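ChrR-like cupin domain-containing protein (Ralstonia eutropha JMP134, PDB 3EBR) is of unknown function but belongs to the ChrR-like cupins, small beta-barrel proteins whose relatives often bind a metal ion, and assembles from four chains. Local coordinates at residues A[66-70]-A[71-75]; A[130-133]-A[134-137]; A[89-92]-A[93-96]. All coordinates share one frame; numbering follows the deposited sequence.

Contact 1. Residues A[66-70]-A[71-75]; sequences VYTVQ and GSWRY
The indole of Trp73 meets Thr68 and Tyr75 at different parts of its edge. Thr68 OG1 comes near the ring plane on the pyrrole side. Tyr75 CE2 lies in the plane at the edge. The phenol of Tyr75 in turn offers a face to the indole: Trp73 CZ3 sits 3.5 Å above the Tyr75 plane, offset toward the rim. Val66 reaches the indole obliquely, with CG1 3.6 Å from Trp73 CZ2. The indole nitrogen is the polar point of the contact. Trp73 NE1 donates to Thr68 OG1 at 3.1 Å. The bond is bent, with 145° at the hydrogen, and the hydroxyl lies 24° out of the indole plane. Trp73 CG stands between the backbone N and the carbonyl carbon (chi1 61°), which turns the NE1 edge of the indole back toward Thr68. The chain reverses through Gly71, whose positive phi suits glycine. Thr68 CG2 packs 3.4 Å from Gly71 O. A classic beta bulge at Val69 and Gln70 sits opposite Ile109, and Gln70 NE2 bonds Asp107 O. Strand 64-70 lies between strands 108-115 and 87-90, and Trp73 crosses to pack on Ile108, Thr110 and Val88. Strand 73-75 then joins the other sheet of the cupin barrel, beside strand 94-100.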
# COMPACT_ATOMS: atom_id res chain seq x y z
N VAL A 66 -0.43 13.01 7.87
CA VAL A 66 -0.35 13.69 9.15
C VAL A 66 -1.68 14.35 9.51
O VAL A 66 -2.17 15.18 8.75
CB VAL A 66 0.72 14.81 9.17
CG1 VAL A 66 0.78 15.42 10.55
CG2 VAL A 66 2.09 14.29 8.78
N TYR A 67 -2.27 13.93 10.64
CA TYR A 67 -3.48 14.51 11.20
C TYR A 67 -3.02 15.30 12.44
O TYR A 67 -2.47 14.71 13.37
CB TYR A 67 -4.53 13.48 11.58
CG TYR A 67 -5.69 14.11 12.32
CD1 TYR A 67 -6.62 14.88 11.65
CD2 TYR A 67 -5.82 13.95 13.70
CE1 TYR A 67 -7.69 15.49 12.34
CE2 TYR A 67 -6.88 14.56 14.40
CZ TYR A 67 -7.81 15.31 13.70
OH TYR A 67 -8.85 15.90 14.38
N THR A 68 -3.27 16.60 12.45
CA THR A 68 -2.86 17.47 13.55
C THR A 68 -3.90 17.43 14.67
O THR A 68 -5.03 17.90 14.49
CB THR A 68 -2.67 18.90 13.04
OG1 THR A 68 -1.77 18.87 11.94
CG2 THR A 68 -2.14 19.82 14.15
N VAL A 69 -3.51 16.85 15.81
CA VAL A 69 -4.41 16.70 16.96
C VAL A 69 -4.53 18.08 17.62
O VAL A 69 -5.64 18.50 17.95
CB VAL A 69 -3.93 15.60 17.91
CG1 VAL A 69 -4.88 15.45 19.08
CG2 VAL A 69 -3.85 14.28 17.16
N GLN A 70 -3.40 18.75 17.83
CA GLN A 70 -3.41 20.12 18.37
C GLN A 70 -2.16 20.87 17.95
O GLN A 70 -1.15 20.26 17.58
CB GLN A 70 -3.56 20.20 19.89
CG GLN A 70 -2.42 19.65 20.73
CD GLN A 70 -2.46 20.21 22.14
OE1 GLN A 70 -3.52 20.28 22.77
NE2 GLN A 70 -1.31 20.61 22.66
N GLY A 71 -2.24 22.20 18.07
CA GLY A 71 -1.16 23.10 17.72
C GLY A 71 -1.17 23.38 16.24
O GLY A 71 -2.05 22.91 15.50
N SER A 72 -0.21 24.20 15.80
CA SER A 72 -0.06 24.56 14.39
C SER A 72 1.40 24.44 13.97
O SER A 72 2.29 24.74 14.76
CB SER A 72 -0.56 25.97 14.10
OG SER A 72 -1.88 26.14 14.57
N TRP A 73 1.62 24.00 12.74
CA TRP A 73 2.96 23.83 12.20
C TRP A 73 2.92 23.99 10.70
O TRP A 73 1.84 24.15 10.11
CB TRP A 73 3.53 22.47 12.62
CG TRP A 73 2.72 21.32 12.12
CD1 TRP A 73 1.66 20.75 12.73
CD2 TRP A 73 2.92 20.61 10.89
NE1 TRP A 73 1.17 19.73 11.96
CE2 TRP A 73 1.92 19.62 10.82
CE3 TRP A 73 3.83 20.73 9.84
CZ2 TRP A 73 1.82 18.74 9.75
CZ3 TRP A 73 3.72 19.87 8.77
CH2 TRP A 73 2.73 18.88 8.73
N ARG A 74 4.10 23.97 10.09
CA ARG A 74 4.26 24.12 8.65
C ARG A 74 5.62 23.65 8.19
O ARG A 74 6.48 23.35 9.02
CB ARG A 74 4.09 25.60 8.28
CG ARG A 74 4.98 26.57 9.11
CD ARG A 74 4.73 28.00 8.72
NE ARG A 74 5.47 28.40 7.52
CZ ARG A 74 6.65 29.02 7.50
NH1 ARG A 74 7.31 29.40 8.61
NH2 ARG A 74 7.19 29.31 6.31
N TYR A 75 5.78 23.57 6.87
CA TYR A 75 7.04 23.23 6.24
C TYR A 75 7.59 24.53 5.70
O TYR A 75 6.82 25.32 5.15
CB TYR A 75 6.88 22.22 5.10
CG TYR A 75 6.38 20.87 5.52
CD1 TYR A 75 7.09 20.11 6.45
CD2 TYR A 75 5.23 20.31 4.96
CE1 TYR A 75 6.67 18.85 6.83
CE2 TYR A 75 4.79 19.02 5.34
CZ TYR A 75 5.53 18.30 6.27
OH TYR A 75 5.11 17.07 6.70

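Contact 2. Residues A[130-133]-A[134-137]; sequences VENW and KTSM
Asn132 and Thr135 form a capping box at the start of helix 133-146, just after strand 127-131. Asn132 is the N-cap. Its OD1 accepts from Thr135 N at 2.8 Å, with the donor almost in line with the amide C=O (173°). In return Asn132 N donates to Thr135 OG1 at 2.8 Å, close to straight. The chi1 of Thr135, 62°, brings the hydroxyl within bonding distance of Asn132 N. Glu131 crosses the threonine obliquely, and its OE1 comes 2.8 Å from Thr135 OG1. The same carboxylate oxygen forms a salt bridge with Arg139, one turn further along the helix. Asn132 O takes two donors, Ser136 N and Ser136 OG. The hydroxyl approaches from above the carbonyl plane. A water donates to both Glu131 OE1 and Ser136 OG and closes this polar group. Beside it, Lys134 covers one face of the Trp133 indole. Trp133 packs against Ile36 and Pro38, and Lys134 lies across the indole with an extended chain. Lys134 NZ bonds Ser93 O of the third subunit. Over the indole, Lys134 CG makes a CH-pi contact, 3.5 Å from the centroid of the six-membered ring of Trp133 and 15° off its normal.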
# COMPACT_ATOMS: atom_id res chain seq x y z
N VAL A 130 19.16 8.39 9.63
CA VAL A 130 18.08 7.66 8.99
C VAL A 130 17.17 7.10 10.08
O VAL A 130 17.67 6.53 11.04
CB VAL A 130 18.57 6.50 8.13
CG1 VAL A 130 17.38 5.80 7.49
CG2 VAL A 130 19.51 6.99 7.07
N GLU A 131 15.86 7.32 9.94
CA GLU A 131 14.86 6.77 10.85
C GLU A 131 13.96 5.87 10.03
O GLU A 131 13.47 6.28 8.98
CB GLU A 131 14.03 7.84 11.56
CG GLU A 131 14.78 8.48 12.72
CD GLU A 131 15.08 7.50 13.82
OE1 GLU A 131 14.15 6.80 14.25
OE2 GLU A 131 16.26 7.45 14.25
N ASN A 132 13.76 4.66 10.55
CA ASN A 132 12.96 3.65 9.90
C ASN A 132 12.30 2.79 10.95
O ASN A 132 12.40 3.10 12.14
CB ASN A 132 13.86 2.88 8.93
CG ASN A 132 15.08 2.24 9.58
OD1 ASN A 132 15.15 2.01 10.79
ND2 ASN A 132 16.05 1.93 8.75
N TRP A 133 11.65 1.71 10.53
CA TRP A 133 11.00 0.80 11.46
C TRP A 133 12.00 0.15 12.43
O TRP A 133 11.63 -0.14 13.57
CB TRP A 133 10.19 -0.30 10.72
CG TRP A 133 10.97 -1.39 10.08
CD1 TRP A 133 11.36 -1.47 8.78
CD2 TRP A 133 11.46 -2.57 10.73
NE1 TRP A 133 12.06 -2.63 8.57
CE2 TRP A 133 12.15 -3.33 9.75
CE3 TRP A 133 11.40 -3.06 12.04
CZ2 TRP A 133 12.77 -4.55 10.05
CZ3 TRP A 133 12.02 -4.27 12.35
CH2 TRP A 133 12.69 -5.00 11.35
N LYS A 134 13.23 -0.12 11.96
CA LYS A 134 14.28 -0.73 12.79
C LYS A 134 14.71 0.21 13.91
O LYS A 134 14.78 -0.21 15.06
CB LYS A 134 15.50 -1.16 11.95
CG LYS A 134 15.22 -2.25 10.94
CD LYS A 134 16.46 -2.68 10.18
CE LYS A 134 16.20 -3.95 9.37
NZ LYS A 134 17.40 -4.40 8.62
N THR A 135 14.98 1.48 13.56
CA THR A 135 15.37 2.50 14.55
C THR A 135 14.19 2.80 15.51
O THR A 135 14.42 3.12 16.69
CB THR A 135 15.85 3.80 13.89
OG1 THR A 135 14.78 4.36 13.13
CG2 THR A 135 17.07 3.56 12.98
N SER A 136 12.96 2.74 14.99
CA SER A 136 11.73 2.92 15.78
C SER A 136 11.56 1.79 16.80
O SER A 136 11.23 2.03 17.98
CB SER A 136 10.51 2.93 14.86
OG SER A 136 10.55 4.00 13.94
N MSE A 137 11.78 0.56 16.33
CA MSE A 137 11.70 -0.62 17.17
C MSE A 137 12.81 -0.63 18.22
O MSE A 137 12.54 -0.99 19.37
CB MSE A 137 11.77 -1.89 16.29
CG MSE A 137 11.59 -3.22 17.01
SE MSE A 137 9.81 -3.41 17.76
CE MSE A 137 8.81 -3.79 16.07
O HOH W 1 11.38 6.48 14.76

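Contact 3. Residues A[89-92]-A[93-96]; sequences YETA and STRH
Thr94 OG1 donates to Thr91 O at 2.7 Å, across the turn that links strands 87-90 and 94-100. OG1 lies almost in line with the Thr91 carbonyl bond, at 162°. With chi1 at 56°, the Thr94 side chain carries its hydroxyl on the side of Thr91. The methyl of Thr94 packs beside the turn, with CG2 3.3 Å from Ala92 O. Beside the turn, the Glu90 and His96 side chains run antiparallel alongside one another. Glu90 OE1 lies 2.8 Å from His96 ND1, and the carboxylate and imidazole planes are 86° apart. At the other nitrogen, His96 NE2 is hydrogen-bonded to His78 NE2, and the two rings meet. From the turn itself, Ser93 OG bonds Glu117 OE2 of the third subunit, while Thr9 of the second subunit packs on both Glu90 and His96. Backbone bonds to strand 58-60, from Thr94 to His60 and from His96 to His58, hold the second half, with a G1 beta bulge at Ser93 and Thr94 opposite His60. The cluster of His58, Glu90 and His96, with His78 beside them, is reminiscent of the metal-binding pocket of many cupins.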
# COMPACT_ATOMS: atom_id res chain seq x y z
N TYR A 89 -0.79 15.42 3.52
CA TYR A 89 -0.40 14.20 2.82
C TYR A 89 0.91 14.46 2.07
O TYR A 89 0.89 15.09 1.01
CB TYR A 89 -1.51 13.75 1.85
CG TYR A 89 -1.42 12.28 1.40
CD1 TYR A 89 -0.45 11.84 0.47
CD2 TYR A 89 -2.35 11.33 1.88
CE1 TYR A 89 -0.39 10.49 0.07
CE2 TYR A 89 -2.29 9.99 1.48
CZ TYR A 89 -1.30 9.58 0.58
OH TYR A 89 -1.28 8.26 0.20
N GLU A 90 2.04 14.03 2.64
CA GLU A 90 3.35 14.17 2.01
C GLU A 90 3.51 13.01 0.98
O GLU A 90 3.19 11.86 1.31
CB GLU A 90 4.55 14.11 2.98
CG GLU A 90 4.57 14.95 4.28
CD GLU A 90 5.97 14.90 4.99
OE1 GLU A 90 7.01 15.18 4.36
OE2 GLU A 90 6.04 14.71 6.23
N THR A 91 4.01 13.30 -0.22
CA THR A 91 4.23 12.28 -1.28
C THR A 91 5.71 11.85 -1.34
O THR A 91 6.58 12.55 -0.86
CB THR A 91 3.77 12.79 -2.64
OG1 THR A 91 4.37 14.06 -2.91
CG2 THR A 91 2.27 12.94 -2.66
N ALA A 92 5.96 10.70 -1.96
CA ALA A 92 7.30 10.09 -2.10
C ALA A 92 8.46 10.97 -2.63
O ALA A 92 8.23 11.90 -3.41
CB ALA A 92 7.19 8.82 -2.96
N SER A 93 9.67 10.67 -2.14
CA SER A 93 10.95 11.32 -2.50
C SER A 93 10.95 12.85 -2.52
O SER A 93 11.42 13.47 -3.46
CB SER A 93 11.41 10.75 -3.85
OG SER A 93 11.44 9.33 -3.79
N THR A 94 10.40 13.45 -1.47
CA THR A 94 10.32 14.90 -1.31
C THR A 94 11.04 15.30 -0.02
O THR A 94 11.17 14.49 0.91
CB THR A 94 8.86 15.37 -1.32
OG1 THR A 94 8.13 14.68 -0.30
CG2 THR A 94 8.23 15.07 -2.68
N ARG A 95 11.50 16.56 0.01
CA ARG A 95 12.27 17.13 1.13
C ARG A 95 11.47 18.20 1.87
O ARG A 95 10.85 19.05 1.24
CB ARG A 95 13.60 17.67 0.59
CG ARG A 95 14.50 16.54 0.14
CD ARG A 95 15.72 16.96 -0.60
NE ARG A 95 16.48 15.78 -1.03
CZ ARG A 95 17.56 15.78 -1.82
NH1 ARG A 95 18.09 16.91 -2.29
NH2 ARG A 95 18.12 14.61 -2.12
N HIS A 96 11.48 18.12 3.20
CA HIS A 96 10.74 19.03 4.07
C HIS A 96 11.43 19.37 5.38
O HIS A 96 12.05 18.49 5.98
CB HIS A 96 9.41 18.40 4.45
CG HIS A 96 8.47 18.25 3.30
ND1 HIS A 96 8.23 17.04 2.71
CD2 HIS A 96 7.79 19.17 2.58
CE1 HIS A 96 7.40 17.21 1.70
NE2 HIS A 96 7.12 18.50 1.59

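Contacts 1 and 3 are neighbours, with centres 16 Å apart. Strands 64-70 and 87-90 are adjacent in one sheet, and strands 73-75 and 94-100 in the other, so both contacts pass between the same two sheets. Tyr75 joins them: its OH is 2.6 Å from Glu90 OE2, a probable but weak hydrogen bond, and its CD1 is 3.5 Å from His96 CB. Contact 2 stands apart, about 14 Å from contact 1 and 12 Å from contact 3 at the nearest atoms. Between subunits contacts 2 and 3 do meet: residues 132-134 touch Ala92 and Ser93 of the third subunit. The side chains of Trp73, Ser136 and Glu90 each come about 4 Å from a bound PEG, probably from the crystallisation liquor, though such molecules can mark pockets.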